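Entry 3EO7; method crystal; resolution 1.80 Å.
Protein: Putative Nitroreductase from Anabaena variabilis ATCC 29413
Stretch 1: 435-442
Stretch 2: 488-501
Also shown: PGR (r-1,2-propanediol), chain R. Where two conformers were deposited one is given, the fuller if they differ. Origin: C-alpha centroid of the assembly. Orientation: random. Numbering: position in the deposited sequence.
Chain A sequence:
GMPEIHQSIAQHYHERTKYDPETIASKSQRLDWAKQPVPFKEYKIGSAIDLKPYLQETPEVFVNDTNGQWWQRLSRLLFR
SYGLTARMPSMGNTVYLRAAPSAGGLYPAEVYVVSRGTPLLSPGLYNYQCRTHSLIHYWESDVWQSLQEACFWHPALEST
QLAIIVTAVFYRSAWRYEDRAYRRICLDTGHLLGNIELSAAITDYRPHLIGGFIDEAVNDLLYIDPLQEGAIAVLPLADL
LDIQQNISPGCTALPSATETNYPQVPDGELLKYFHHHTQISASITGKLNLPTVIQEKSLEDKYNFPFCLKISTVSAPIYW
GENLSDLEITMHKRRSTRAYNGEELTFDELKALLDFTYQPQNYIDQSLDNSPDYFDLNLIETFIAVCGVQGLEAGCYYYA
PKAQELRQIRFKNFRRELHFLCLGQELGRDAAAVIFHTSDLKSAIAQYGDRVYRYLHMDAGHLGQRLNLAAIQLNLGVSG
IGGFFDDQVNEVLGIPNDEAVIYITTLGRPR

Stretch 1 435-442: IFHTSDLK
Stretch 2 488-501: QVNEVLGIPNDEAV

Stretch 1 opens within a strand, already under way at Ile-435, and enters a helix at Leu-441. Stretch 2 ends a helix at Leu-493, turns, and returns so that Ala-500 and Val-501 lie in a strand antiparallel to that of stretch 1. Thr-438 faces Val-501 as a non-hydrogen-bonded pair, CA to CA 4.3 Å. Ser-439 and Ala-500 form the hydrogen-bonded pair: Ser-439 N to Ala-500 O is 2.9 Å, and Ala-500 N to Ser-439 O is 2.8 Å.

Phe-436 is the main bump. Its side chain (chi1 m, chi2 80°) points toward stretch 2 and fills a hollow lined by aliphatic groups. Leu-493 (m, t) lays CD1 over one ring face, 3.4 Å from Phe-436 CE1. Val-501 (t) meets the ring edge, with CG1 4.0 Å from Phe-436 CD2. Val-489 (t) brings CG1 to 3.7 Å from Phe-436 CE2. Ile-495 (m, t) places CD1 4.3 Å from Phe-436 CB. The ring is buried and its neighbours here are all aliphatic, so an apolar side chain suits the place.

Gly-494 follows the helix with phi 83° and psi 17°; a CB there would jam against the carbonyl O of Leu-493, so glycine fits. A type I turn, Pro-496 to Glu-499, follows. Asn-490 (m) braces this return: its ND2 donates to Glu-499 O at 2.8 Å and Ile-495 O at 3.2 Å.

Thr-438 (p) combines both chemistries. Its CG2 lies 4.0 Å from Val-501 CG2, while OG1 donates to Glu-499 OE1 at 2.8 Å. Glu-499 (m, m) folds its buried carboxylate back to receive it. Water 1 links that OE1 to Asp-440 N, 2.9 Å from each.

On the Ser-439 and Ala-500 face, the Ala-500 methyl packs against Leu-441 (m, t), with Leu-441 CG 4.0 Å from Ala-500 CB. Asp-440 (t) caps the helix. Its CA sits 3.2 Å from Asp-498 O, and water 2 joins that oxygen (2.8 Å) to Leu-441 N (3.0 Å).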

# COMPACT_ATOMS: atom_id res chain seq x y z
N ILE A 435 10.59 -6.69 -9.48
CA ILE A 435 10.25 -5.29 -9.72
C ILE A 435 10.68 -4.37 -8.57
O ILE A 435 10.30 -4.57 -7.42
CB ILE A 435 8.74 -5.16 -10.01
CG1 ILE A 435 8.39 -6.00 -11.26
CG2 ILE A 435 8.31 -3.70 -10.23
CD1 ILE A 435 6.92 -5.96 -11.56
N PHE A 436 11.48 -3.36 -8.91
CA PHE A 436 12.00 -2.38 -7.97
C PHE A 436 11.28 -1.04 -8.16
O PHE A 436 11.27 -0.51 -9.25
CB PHE A 436 13.49 -2.14 -8.20
CG PHE A 436 14.33 -3.34 -7.90
CD1 PHE A 436 14.46 -4.38 -8.81
CD2 PHE A 436 14.95 -3.47 -6.67
CE1 PHE A 436 15.19 -5.52 -8.48
CE2 PHE A 436 15.67 -4.60 -6.34
CZ PHE A 436 15.79 -5.62 -7.24
N HIS A 437 10.66 -0.55 -7.09
CA HIS A 437 10.09 0.77 -7.08
C HIS A 437 11.11 1.68 -6.42
O HIS A 437 11.64 1.38 -5.34
CB HIS A 437 8.76 0.77 -6.30
CG HIS A 437 7.67 0.06 -7.01
ND1 HIS A 437 6.96 -0.97 -6.44
CD2 HIS A 437 7.21 0.19 -8.28
CE1 HIS A 437 6.07 -1.41 -7.32
NE2 HIS A 437 6.20 -0.73 -8.45
N THR A 438 11.38 2.79 -7.08
CA THR A 438 12.39 3.72 -6.61
C THR A 438 11.89 5.15 -6.64
O THR A 438 10.87 5.47 -7.26
CB THR A 438 13.65 3.64 -7.50
OG1 THR A 438 13.39 4.31 -8.74
CG2 THR A 438 14.12 2.16 -7.76
N SER A 439 12.62 6.02 -5.96
CA SER A 439 12.33 7.44 -5.97
C SER A 439 13.56 8.28 -5.67
O SER A 439 14.38 7.93 -4.84
CB SER A 439 11.26 7.77 -4.91
OG SER A 439 10.82 9.12 -5.00
N ASP A 440 13.69 9.38 -6.38
CA ASP A 440 14.67 10.38 -6.05
C ASP A 440 14.12 11.13 -4.85
O ASP A 440 13.24 11.97 -4.97
CB ASP A 440 14.94 11.30 -7.26
CG ASP A 440 15.84 12.47 -6.93
OD1 ASP A 440 16.11 12.82 -5.74
OD2 ASP A 440 16.31 13.07 -7.93
N LEU A 441 14.60 10.77 -3.67
CA LEU A 441 14.06 11.35 -2.43
C LEU A 441 14.23 12.85 -2.31
O LEU A 441 13.31 13.53 -1.85
CB LEU A 441 14.70 10.68 -1.21
CG LEU A 441 14.45 9.23 -0.95
CD1 LEU A 441 15.18 8.85 0.38
CD2 LEU A 441 12.94 8.90 -0.90
N LYS A 442 15.38 13.39 -2.73
CA LYS A 442 15.61 14.83 -2.65
C LYS A 442 14.55 15.58 -3.46
O LYS A 442 13.95 16.57 -2.98
CB LYS A 442 17.00 15.18 -3.14
CG LYS A 442 17.37 16.63 -2.99
CD LYS A 442 18.72 16.91 -3.70
N GLN A 488 23.51 -1.22 -2.36
CA GLN A 488 24.08 -2.20 -3.28
C GLN A 488 23.21 -2.49 -4.49
O GLN A 488 23.69 -2.95 -5.52
CB GLN A 488 24.44 -3.48 -2.51
CG GLN A 488 25.67 -3.34 -1.58
CD GLN A 488 25.48 -2.42 -0.39
OE1 GLN A 488 24.40 -2.36 0.20
NE2 GLN A 488 26.53 -1.67 -0.03
N VAL A 489 21.91 -2.24 -4.38
CA VAL A 489 21.02 -2.49 -5.49
C VAL A 489 21.42 -1.69 -6.73
O VAL A 489 21.54 -2.25 -7.83
CB VAL A 489 19.54 -2.19 -5.15
CG1 VAL A 489 18.64 -2.42 -6.40
CG2 VAL A 489 19.06 -3.03 -3.98
N ASN A 490 21.63 -0.39 -6.58
CA ASN A 490 21.89 0.44 -7.76
C ASN A 490 23.10 0.02 -8.55
O ASN A 490 23.07 -0.05 -9.78
CB ASN A 490 22.02 1.90 -7.36
CG ASN A 490 20.79 2.42 -6.69
OD1 ASN A 490 20.45 1.96 -5.60
ND2 ASN A 490 20.11 3.39 -7.32
N GLU A 491 24.14 -0.27 -7.78
CA GLU A 491 25.46 -0.70 -8.21
C GLU A 491 25.38 -1.93 -9.14
O GLU A 491 25.97 -1.97 -10.20
CB GLU A 491 26.30 -1.03 -6.96
CG GLU A 491 26.60 0.18 -6.01
CD GLU A 491 27.38 -0.17 -4.72
OE1 GLU A 491 27.65 -1.37 -4.47
OE2 GLU A 491 27.70 0.75 -3.93
N VAL A 492 24.63 -2.93 -8.69
CA VAL A 492 24.43 -4.19 -9.42
C VAL A 492 23.55 -4.02 -10.68
O VAL A 492 23.90 -4.42 -11.79
CB VAL A 492 23.76 -5.21 -8.47
CG1 VAL A 492 23.28 -6.45 -9.22
CG2 VAL A 492 24.70 -5.58 -7.33
N LEU A 493 22.40 -3.41 -10.51
CA LEU A 493 21.39 -3.35 -11.55
C LEU A 493 21.48 -2.19 -12.53
O LEU A 493 20.80 -2.16 -13.53
CB LEU A 493 20.00 -3.41 -10.87
CG LEU A 493 19.70 -4.72 -10.11
CD1 LEU A 493 18.27 -4.66 -9.55
CD2 LEU A 493 19.85 -6.01 -10.99
N GLY A 494 22.30 -1.20 -12.22
CA GLY A 494 22.42 -0.02 -13.09
C GLY A 494 21.34 1.03 -12.86
O GLY A 494 21.07 1.91 -13.70
N ILE A 495 20.68 0.94 -11.73
CA ILE A 495 19.67 1.94 -11.41
C ILE A 495 20.39 3.24 -11.09
O ILE A 495 21.36 3.24 -10.31
CB ILE A 495 18.80 1.48 -10.21
CG1 ILE A 495 18.08 0.16 -10.52
CG2 ILE A 495 17.81 2.59 -9.83
CD1 ILE A 495 17.18 -0.35 -9.37
N PRO A 496 19.98 4.36 -11.74
CA PRO A 496 20.61 5.66 -11.51
C PRO A 496 20.80 5.93 -10.01
O PRO A 496 19.90 5.68 -9.19
CB PRO A 496 19.64 6.64 -12.18
CG PRO A 496 19.04 5.82 -13.32
CD PRO A 496 18.91 4.43 -12.75
N ASN A 497 21.96 6.49 -9.69
CA ASN A 497 22.35 6.77 -8.30
C ASN A 497 21.32 7.56 -7.50
O ASN A 497 21.15 7.33 -6.30
CB ASN A 497 23.67 7.55 -8.28
CG ASN A 497 24.22 7.73 -6.88
OD1 ASN A 497 24.40 6.76 -6.15
ND2 ASN A 497 24.50 8.98 -6.50
N ASP A 498 20.64 8.49 -8.15
CA ASP A 498 19.69 9.37 -7.47
C ASP A 498 18.40 8.66 -7.07
O ASP A 498 17.62 9.23 -6.33
CB ASP A 498 19.32 10.57 -8.33
CG ASP A 498 20.44 11.59 -8.39
OD1 ASP A 498 21.38 11.53 -7.56
OD2 ASP A 498 20.36 12.42 -9.29
N GLU A 499 18.19 7.45 -7.58
CA GLU A 499 17.00 6.68 -7.27
C GLU A 499 17.23 5.79 -6.06
O GLU A 499 18.02 4.85 -6.12
CB GLU A 499 16.58 5.84 -8.45
CG GLU A 499 16.25 6.60 -9.71
CD GLU A 499 14.97 7.40 -9.65
OE1 GLU A 499 14.00 7.00 -8.92
OE2 GLU A 499 14.90 8.42 -10.38
N ALA A 500 16.52 6.09 -4.97
CA ALA A 500 16.55 5.25 -3.77
C ALA A 500 15.51 4.15 -3.96
O ALA A 500 14.37 4.43 -4.28
CB ALA A 500 16.21 6.05 -2.54
N VAL A 501 15.90 2.90 -3.76
CA VAL A 501 14.96 1.78 -3.83
C VAL A 501 14.04 1.85 -2.60
O VAL A 501 14.53 1.95 -1.46
CB VAL A 501 15.68 0.42 -3.88
CG1 VAL A 501 14.68 -0.72 -3.75
CG2 VAL A 501 16.52 0.29 -5.18
C1 PGR R . 21.92 4.56 -3.39
C2 PGR R . 23.18 4.66 -4.27
C3 PGR R . 24.29 5.41 -3.55
O1 PGR R . 20.87 5.38 -3.95
O2 PGR R . 23.71 3.37 -4.62
O HOH W 1 12.29 9.36 -8.92
O HOH W 2 17.25 9.44 -3.52